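Carbohydrate binding family 6 (Clostridium thermocellum, PDB 5A8D) probably acts as an alpha-L-arabinofuranosidase of glycoside hydrolase family 43, releasing terminal arabinofuranose units from arabinose-containing polysaccharides or oligosaccharides. Local coordinates at residues P69-I74 and G86-A91; F209-Y214 and N266-I271; V301-M306 and V318-G323. All blocks are in the same frame, centred on the assembly; numbering follows the deposited sequence.

Contact 1 (P69-I74 and G86-A91); sequences PDITCI and GEVFNA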
loop_
_atom_site.group_PDB
_atom_site.type_symbol
_atom_site.label_atom_id
_atom_site.label_comp_id
_atom_site.label_asym_id
_atom_site.label_seq_id
_atom_site.Cartn_x
_atom_site.Cartn_y
_atom_site.Cartn_z
ATOM N N PRO A 69 52.584 46.871 21.686
ATOM C CA PRO A 69 52.375 45.565 21.071
ATOM C C PRO A 69 53.168 44.392 21.675
ATOM O O PRO A 69 54.380 44.255 21.457
ATOM C CB PRO A 69 52.841 45.761 19.627
ATOM C CG PRO A 69 52.769 47.216 19.372
ATOM C CD PRO A 69 52.968 47.897 20.670
ATOM N N ASP A 70 52.478 43.508 22.364
ATOM C CA ASP A 70 53.161 42.563 23.201
ATOM C C ASP A 70 52.163 41.495 23.699
ATOM O O ASP A 70 51.050 41.455 23.236
ATOM C CB ASP A 70 53.866 43.311 24.360
ATOM C CG ASP A 70 52.910 43.939 25.388
ATOM O OD1 ASP A 70 51.688 43.792 25.258
ATOM O OD2 ASP A 70 53.428 44.535 26.381
ATOM N N ILE A 71 52.599 40.624 24.597
ATOM C CA ILE A 71 51.725 39.782 25.359
ATOM C C ILE A 71 51.936 40.075 26.852
ATOM O O ILE A 71 53.057 40.161 27.307
ATOM C CB ILE A 71 52.027 38.298 25.078
ATOM C CG1 ILE A 71 51.705 38.016 23.598
ATOM C CG2 ILE A 71 51.255 37.393 26.025
ATOM C CD1 ILE A 71 52.200 36.719 23.058
ATOM N N THR A 72 50.844 40.202 27.592
ATOM C CA THR A 72 50.840 40.458 29.014
ATOM C C THR A 72 50.190 39.273 29.723
ATOM O O THR A 72 49.597 38.376 29.096
ATOM C CB THR A 72 50.030 41.727 29.355
ATOM O OG1 THR A 72 48.677 41.564 28.920
ATOM C CG2 THR A 72 50.650 42.998 28.761
ATOM N N CYS A 73 50.351 39.240 31.034
ATOM C CA CYS A 73 49.881 38.126 31.854
ATOM C C CYS A 73 49.349 38.615 33.188
ATOM O O CYS A 73 49.935 39.527 33.810
ATOM C CB CYS A 73 51.081 37.204 32.079
ATOM S SG CYS A 73 50.710 35.766 33.118
ATOM N N ILE A 74 48.206 38.059 33.583
ATOM C CA ILE A 74 47.663 38.195 34.900
ATOM C C ILE A 74 47.471 36.805 35.512
ATOM O O ILE A 74 47.369 35.846 34.795
ATOM C CB ILE A 74 46.337 39.004 34.935
ATOM C CG1 ILE A 74 45.243 38.300 34.156
ATOM C CG2 ILE A 74 46.561 40.408 34.370
ATOM C CD1 ILE A 74 43.891 38.921 34.383
ATOM N N GLY A 86 52.103 42.145 34.045
ATOM C CA GLY A 86 52.539 42.964 32.924
ATOM C C GLY A 86 53.055 42.189 31.720
ATOM O O GLY A 86 52.671 41.008 31.479
ATOM N N GLU A 87 53.929 42.851 30.964
ATOM C CA GLU A 87 54.449 42.322 29.742
ATOM C C GLU A 87 55.334 41.114 30.002
ATOM O O GLU A 87 56.227 41.165 30.897
ATOM C CB GLU A 87 55.262 43.395 29.039
ATOM C CG GLU A 87 55.941 42.904 27.753
ATOM C CD GLU A 87 56.620 44.014 27.033
ATOM O OE1 GLU A 87 55.939 44.752 26.268
ATOM O OE2 GLU A 87 57.864 44.166 27.240
ATOM N N VAL A 88 55.083 40.036 29.261
ATOM C CA VAL A 88 55.955 38.862 29.357
ATOM C C VAL A 88 56.714 38.571 28.062
ATOM O O VAL A 88 57.675 37.785 28.074
ATOM C CB VAL A 88 55.175 37.626 29.871
ATOM C CG1 VAL A 88 54.452 37.924 31.188
ATOM C CG2 VAL A 88 54.184 37.070 28.860
ATOM N N PHE A 89 56.289 39.179 26.954
ATOM C CA PHE A 89 56.920 38.968 25.665
ATOM C C PHE A 89 56.636 40.182 24.799
ATOM O O PHE A 89 55.498 40.649 24.754
ATOM C CB PHE A 89 56.313 37.745 24.983
ATOM C CG PHE A 89 56.935 37.431 23.625
ATOM C CD1 PHE A 89 58.241 37.009 23.532
ATOM C CD2 PHE A 89 56.198 37.586 22.471
ATOM C CE1 PHE A 89 58.820 36.729 22.289
ATOM C CE2 PHE A 89 56.741 37.274 21.223
ATOM C CZ PHE A 89 58.059 36.872 21.138
ATOM N N ASN A 90 57.666 40.654 24.113
ATOM C CA ASN A 90 57.572 41.739 23.161
ATOM C C ASN A 90 58.343 41.268 21.932
ATOM O O ASN A 90 59.523 41.092 22.020
ATOM C CB ASN A 90 58.186 42.969 23.800
ATOM C CG ASN A 90 58.219 44.158 22.884
ATOM O OD1 ASN A 90 58.683 44.072 21.770
ATOM N ND2 ASN A 90 57.695 45.296 23.373
ATOM N N ALA A 91 57.649 41.036 20.820
ATOM C CA ALA A 91 58.278 40.442 19.612
ATOM C C ALA A 91 59.517 41.216 19.146
ATOM O O ALA A 91 60.548 40.635 18.730
ATOM C CB ALA A 91 57.260 40.377 18.489
HETATM O O HOH W 1 55.003 41.705 20.398
HETATM O O HOH W 2 56.210 46.000 20.517
#

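Contact 2 (F209-Y214 and N266-I271); sequences FFEAAY and NNHHAI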
loop_
_atom_site.group_PDB
_atom_site.type_symbol
_atom_site.label_atom_id
_atom_site.label_comp_id
_atom_site.label_asym_id
_atom_site.label_seq_id
_atom_site.Cartn_x
_atom_site.Cartn_y
_atom_site.Cartn_z
ATOM N N PHE A 209 34.484 26.717 9.586
ATOM C CA PHE A 209 35.711 27.155 10.286
ATOM C C PHE A 209 36.185 28.538 9.833
ATOM O O PHE A 209 36.341 28.798 8.612
ATOM C CB PHE A 209 36.854 26.137 10.088
ATOM C CG PHE A 209 38.118 26.533 10.777
ATOM C CD1 PHE A 209 38.270 26.391 12.155
ATOM C CD2 PHE A 209 39.142 27.082 10.064
ATOM C CE1 PHE A 209 39.436 26.817 12.822
ATOM C CE2 PHE A 209 40.328 27.443 10.696
ATOM C CZ PHE A 209 40.484 27.321 12.059
ATOM N N PHE A 210 36.420 29.410 10.807
ATOM C CA PHE A 210 36.874 30.798 10.568
ATOM C C PHE A 210 38.274 31.032 11.155
ATOM O O PHE A 210 39.201 31.444 10.436
ATOM C CB PHE A 210 35.843 31.749 11.151
ATOM C CG PHE A 210 36.159 33.232 10.935
ATOM C CD1 PHE A 210 36.100 33.806 9.681
ATOM C CD2 PHE A 210 36.352 34.057 12.012
ATOM C CE1 PHE A 210 36.358 35.160 9.508
ATOM C CE2 PHE A 210 36.634 35.409 11.858
ATOM C CZ PHE A 210 36.665 35.955 10.594
ATOM N N GLU A 211 38.432 30.834 12.447
ATOM C CA GLU A 211 39.664 31.133 13.153
ATOM C C GLU A 211 39.738 30.301 14.430
ATOM O O GLU A 211 38.780 29.604 14.820
ATOM C CB GLU A 211 39.715 32.653 13.586
ATOM C CG GLU A 211 39.886 33.681 12.514
ATOM C CD GLU A 211 39.899 35.119 13.009
ATOM O OE1 GLU A 211 39.690 35.398 14.210
ATOM O OE2 GLU A 211 40.064 36.024 12.111
ATOM N N ALA A 212 40.852 30.474 15.131
ATOM C CA ALA A 212 40.933 30.127 16.560
ATOM C C ALA A 212 40.820 28.623 16.818
ATOM O O ALA A 212 40.160 28.239 17.790
ATOM C CB ALA A 212 39.927 30.909 17.389
ATOM N N ALA A 213 41.521 27.828 16.016
ATOM C CA ALA A 213 41.651 26.378 16.245
ATOM C C ALA A 213 42.206 26.108 17.644
ATOM O O ALA A 213 43.187 26.740 18.099
ATOM C CB ALA A 213 42.530 25.765 15.202
ATOM N N TYR A 214 41.573 25.187 18.372
ATOM C CA TYR A 214 41.983 24.959 19.762
ATOM C C TYR A 214 41.702 23.495 20.101
ATOM O O TYR A 214 40.702 22.965 19.683
ATOM C CB TYR A 214 41.220 25.854 20.725
ATOM C CG TYR A 214 41.766 25.907 22.108
ATOM C CD1 TYR A 214 42.765 26.836 22.474
ATOM C CD2 TYR A 214 41.324 25.041 23.108
ATOM C CE1 TYR A 214 43.301 26.895 23.738
ATOM C CE2 TYR A 214 41.893 25.048 24.340
ATOM C CZ TYR A 214 42.833 26.020 24.716
ATOM O OH TYR A 214 43.323 26.020 25.981
ATOM N N ASN A 266 36.619 38.354 16.919
ATOM C CA ASN A 266 37.445 37.747 17.970
ATOM C C ASN A 266 36.742 36.776 18.942
ATOM O O ASN A 266 36.306 37.110 20.052
ATOM C CB ASN A 266 38.230 38.804 18.754
ATOM C CG ASN A 266 39.265 38.171 19.686
ATOM O OD1 ASN A 266 39.558 36.980 19.578
ATOM N ND2 ASN A 266 39.832 38.960 20.572
ATOM N N ASN A 267 36.785 35.519 18.537
ATOM C CA ASN A 267 36.384 34.386 19.363
ATOM C C ASN A 267 37.565 33.525 19.751
ATOM O O ASN A 267 37.434 32.278 19.925
ATOM C CB ASN A 267 35.286 33.590 18.625
ATOM C CG ASN A 267 33.914 34.126 18.904
ATOM O OD1 ASN A 267 33.608 34.519 20.018
ATOM N ND2 ASN A 267 33.077 34.165 17.912
ATOM N N HIS A 268 38.742 34.154 19.909
ATOM C CA HIS A 268 39.883 33.475 20.480
ATOM C C HIS A 268 39.578 33.142 21.918
ATOM O O HIS A 268 38.933 33.888 22.622
ATOM C CB HIS A 268 41.189 34.269 20.318
ATOM C CG HIS A 268 41.564 34.365 18.891
ATOM N ND1 HIS A 268 41.061 35.339 18.063
ATOM C CD2 HIS A 268 42.229 33.494 18.102
ATOM C CE1 HIS A 268 41.473 35.104 16.830
ATOM N NE2 HIS A 268 42.150 33.977 16.827
ATOM N N HIS A 269 39.999 31.955 22.314
ATOM C CA HIS A 269 39.516 31.384 23.607
ATOM C C HIS A 269 40.476 30.343 24.106
ATOM O O HIS A 269 41.321 29.831 23.346
ATOM C CB HIS A 269 38.116 30.744 23.444
ATOM C CG HIS A 269 38.090 29.576 22.508
ATOM N ND1 HIS A 269 38.159 29.718 21.144
ATOM C CD2 HIS A 269 38.060 28.240 22.744
ATOM C CE1 HIS A 269 38.204 28.522 20.576
ATOM N NE2 HIS A 269 38.165 27.607 21.529
ATOM N N ALA A 270 40.335 30.014 25.372
ATOM C CA ALA A 270 41.032 28.890 25.974
ATOM C C ALA A 270 40.024 28.082 26.754
ATOM O O ALA A 270 39.062 28.645 27.289
ATOM C CB ALA A 270 42.173 29.342 26.879
ATOM N N ILE A 271 40.324 26.786 26.922
ATOM C CA ILE A 271 39.517 25.878 27.713
ATOM C C ILE A 271 40.485 25.137 28.609
ATOM O O ILE A 271 41.428 24.488 28.099
ATOM C CB ILE A 271 38.676 24.901 26.875
ATOM C CG1 ILE A 271 37.740 25.692 25.948
ATOM C CG2 ILE A 271 37.924 23.915 27.769
ATOM C CD1 ILE A 271 36.853 24.859 25.016
HETATM O O HOH W 3 37.665 34.799 16.006
HETATM O O HOH W 4 41.297 30.163 20.394
HETATM O O HOH W 5 44.046 23.698 27.936
#

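Contact 3 (V301-M306 and V318-G323); sequences VCIDQM and VPTVDG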
loop_
_atom_site.group_PDB
_atom_site.type_symbol
_atom_site.label_atom_id
_atom_site.label_comp_id
_atom_site.label_asym_id
_atom_site.label_seq_id
_atom_site.Cartn_x
_atom_site.Cartn_y
_atom_site.Cartn_z
ATOM N N VAL A 301 38.038 40.127 29.534
ATOM C CA VAL A 301 38.235 38.672 29.500
ATOM C C VAL A 301 37.257 38.027 30.444
ATOM O O VAL A 301 37.331 38.248 31.640
ATOM C CB VAL A 301 39.614 38.291 29.940
ATOM C CG1 VAL A 301 39.754 36.750 30.005
ATOM C CG2 VAL A 301 40.586 38.853 28.903
ATOM N N CYS A 302 36.381 37.210 29.884
ATOM C CA CYS A 302 35.283 36.600 30.629
ATOM C C CYS A 302 35.682 35.180 30.947
ATOM O O CYS A 302 36.339 34.524 30.131
ATOM C CB CYS A 302 34.058 36.594 29.754
ATOM S SG CYS A 302 33.555 38.306 29.291
ATOM N N ILE A 303 35.204 34.685 32.091
ATOM C CA ILE A 303 35.464 33.310 32.497
ATOM C C ILE A 303 34.134 32.662 32.877
ATOM O O ILE A 303 33.425 33.169 33.753
ATOM C CB ILE A 303 36.438 33.255 33.669
ATOM C CG1 ILE A 303 37.783 33.892 33.295
ATOM C CG2 ILE A 303 36.637 31.785 34.148
ATOM C CD1 ILE A 303 38.604 34.221 34.547
ATOM N N ASP A 304 33.768 31.602 32.169
ATOM C CA ASP A 304 32.562 30.821 32.459
ATOM C C ASP A 304 32.988 29.399 32.805
ATOM O O ASP A 304 33.953 28.877 32.286
ATOM C CB ASP A 304 31.696 30.731 31.228
ATOM C CG ASP A 304 31.089 32.118 30.791
ATOM O OD1 ASP A 304 31.195 33.120 31.492
ATOM O OD2 ASP A 304 30.556 32.162 29.700
ATOM N N GLN A 305 32.232 28.760 33.674
ATOM C CA GLN A 305 32.507 27.376 34.032
ATOM C C GLN A 305 31.788 26.475 33.017
ATOM O O GLN A 305 30.608 26.712 32.653
ATOM C CB GLN A 305 32.033 27.078 35.437
ATOM C CG GLN A 305 32.477 25.707 35.902
ATOM C CD GLN A 305 32.204 25.435 37.364
ATOM O OE1 GLN A 305 31.840 26.324 38.136
ATOM N NE2 GLN A 305 32.415 24.170 37.768
ATOM N N MET A 306 32.476 25.429 32.591
ATOM C CA MET A 306 31.970 24.506 31.593
ATOM C C MET A 306 31.659 23.151 32.202
ATOM O O MET A 306 32.376 22.686 33.121
ATOM C CB MET A 306 32.993 24.342 30.495
ATOM C CG MET A 306 32.412 23.688 29.275
ATOM S SD MET A 306 33.585 23.717 27.866
ATOM C CE MET A 306 34.430 22.405 28.385
ATOM N N VAL A 318 28.367 28.331 32.164
ATOM C CA VAL A 318 27.656 29.131 33.128
ATOM C C VAL A 318 28.532 30.315 33.533
ATOM O O VAL A 318 29.672 30.122 33.885
ATOM C CB VAL A 318 27.312 28.297 34.379
ATOM C CG1 VAL A 318 26.488 29.085 35.361
ATOM C CG2 VAL A 318 26.568 27.028 33.969
ATOM N N PRO A 319 28.000 31.550 33.496
ATOM C CA PRO A 319 28.802 32.699 33.958
ATOM C C PRO A 319 29.308 32.564 35.392
ATOM O O PRO A 319 28.565 32.251 36.247
ATOM C CB PRO A 319 27.797 33.885 33.890
ATOM C CG PRO A 319 26.757 33.428 32.907
ATOM C CD PRO A 319 26.603 31.952 33.224
ATOM N N THR A 320 30.589 32.779 35.644
ATOM C CA THR A 320 31.029 32.920 37.004
ATOM C C THR A 320 30.568 34.253 37.626
ATOM O O THR A 320 30.639 35.298 36.989
ATOM C CB THR A 320 32.531 32.784 37.155
ATOM O OG1 THR A 320 33.199 33.776 36.364
ATOM C CG2 THR A 320 32.974 31.376 36.730
ATOM N N VAL A 321 30.106 34.198 38.861
ATOM C CA VAL A 321 29.657 35.399 39.574
ATOM C C VAL A 321 30.446 35.690 40.835
ATOM O O VAL A 321 30.162 36.651 41.516
ATOM C CB VAL A 321 28.159 35.318 39.906
ATOM C CG1 VAL A 321 27.377 35.269 38.608
ATOM C CG2 VAL A 321 27.829 34.104 40.774
ATOM N N ASP A 322 31.395 34.832 41.189
ATOM C CA ASP A 322 32.115 34.960 42.451
ATOM C C ASP A 322 33.388 34.154 42.244
ATOM O O ASP A 322 33.567 33.549 41.199
ATOM C CB ASP A 322 31.296 34.428 43.645
ATOM C CG ASP A 322 31.637 35.087 44.963
ATOM O OD1 ASP A 322 32.808 35.574 45.135
ATOM O OD2 ASP A 322 30.798 35.107 45.882
ATOM N N GLY A 323 34.267 34.217 43.228
ATOM C CA GLY A 323 35.496 33.466 43.221
ATOM C C GLY A 323 35.355 32.191 44.014
ATOM O O GLY A 323 34.286 31.891 44.550
#

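Contact 1 (P69-I74 and G86-A91)
D70 and E87 bring two carboxylate groups together within a bulged antiparallel hairpin. CB of E87 lies 3.4 Å from D70 OD2. CG is anti to the backbone N (chi1 176°), which carries the chain across to D70, and CG also rests against OD2. CD comes next and lies near the same oxygen. OE1 of E87 then ends 2.5 Å from D70 OD2, with the two carboxylate planes 83° apart. At that distance one of the acids probably holds a proton. A weak bond from N90 ND2 also reaches OE1. The other oxygen, OE2, forms a salt bridge with R93.

The register shifts by one residue between I71 and T72. I71 N donates to F89 O at 2.9 Å, nearly straight at 169°. V88 N donates to I71 O at 2.8 Å, in the carbonyl plane, and F89 N adds a weak bond to the same oxygen. V88 and F89 thus both face I71, which is a classic beta bulge. Water 1 continues the link past the strands: it donates to P69 O and accepts from A91 N.

On the face that carries I71, F89 and C73 the contact is apolar. I71 CD1 meets F89 CD2 at 4.1 Å, and C73 CB meets V88 CG1 at 3.6 Å. On the other face T72 OG1 bonds to Q298 and H55.

The hairpin forms the outer half of a four-stranded antiparallel sheet. Strand 48-55 pairs with the far side of 70-76, strand 83-89 is the outermost, and I71 and F89 both pack on L115 of strand 112-118.

Contact 2 (F209-Y214 and N266-I271)
H268, H269, A270 and I271 meet E211, A212 and Y214 where two neighbouring blades of the five-bladed family 43 propeller come together. Strands 212-214 and 269-271 run nearly parallel, 11° apart, with their axes 8.3 Å from each other. Side chains and waters fill the gap.

N266 opens the segment with an Asx turn. Its OD1 accepts from H268 N and H268 ND1, which approach from opposite faces of the amide plane. The bond from H268 ND1 to N266 OD1 is 2.7 Å long and leaves in the plane of the imidazole. Together with the NE2 bond to D162 it should fix the ring's rotation. N267 N donates to water 3, which donates in turn to E211 OE1.

H268 then puts its ring against E211 and A212. H268 CE1 lies 3.2 Å from E211 OE1, and CD2 lies 3.5 Å from A212 CB. D162 also receives A212 N.

In H269, CG sits between the backbone N and the carbonyl carbon (chi1 63°). This turns the ring back, so that ND1 donates to N267 O. H269 CE1 is 3.4 Å from A212 O, while NE2 touches Y214 CB and bonds to S225. Water 4 accepts from H269 N.

The Y214 ring lies obliquely along the 269-271 backbone, with CD1 3.4 Å from H269 O and CZ 3.4 Å from I271 N. A270 CB is 3.6 Å from Y214 OH, and I271 CB reaches CE2. Water 5 donates to I271 O and also contacts Y214 OH.

Both nitrogens of each histidine ring are bonded, so the two rings present fixed surfaces to E211, A212 and Y214. This polar interior is consistent with a place near the central axis, where family 43 propellers have their active site. A glycerol beside Y214, probably from the crystallisation liquor, may mark a pocket.

Contact 3 (V301-M306 and V318-G323)
T320 OG1 donates to I303 O at 2.7 Å, the polar link by which the segment leaving strand 314-319 holds on to an antiparallel beta hairpin. The hairpin, strands 301-308 and 314-319, is the outer half of a propeller blade. With chi1 at 59° the T320 hydroxyl is tucked over its own backbone and directed toward I303 O. The donor is tilted 31° from the carbonyl plane. T320 N adds a weak bond, so two donors of one residue reach the same oxygen.

Two residues along, Q305 and V318 form a hydrogen-bonded pair. V318 N gives a bond of 2.8 Å to Q305 O, in the carbonyl plane, and Q305 N gives one of 2.9 Å to V318 O. D304 and P319 are the neighbouring non-hydrogen-bonded pair, and the side chains of the two diverge.

D304 has its strong polar partners elsewhere: OD1 forms a salt bridge with R291 and OD2 bonds to Y282 OH. Across the hairpin, its CB lies 3.4 Å from V318 O, and OD1 packs against P319 CA. The extended chain of Q305 carries NE2 to D28 of the second subunit, where it bonds. D322 also forms a salt bridge with R35 of that subunit, so the C-terminal stretch joins the blade to the subunit interface.

The outer packing is slight. The methyl of T320 lies beside the 303-305 backbone, with CG2 3.5 Å from I303 O and 4.1 Å from Q305 N.

Overall arrangement
The three contacts follow one another along the chain, and none nests in or crosses another. Contact 1 comes first and closes the short hairpin of strands 70-76 and 83-89, at the outer side of the N-terminal blade. Contact 2 closes a much longer loop, from 209 to 271. That loop holds the strands of a complete blade, and its ends tie that blade to the next. Contact 3 closes the final hairpin, strands 301-308 and 314-319, on the outer side of the last blade, and includes the segment after the last strand. Contacts 2 and 3 reach the same sheet and touch where I271 CG2 packs on M306 CE. Contact 1 touches neither; its nearest atoms are about 6 Å from contact 3.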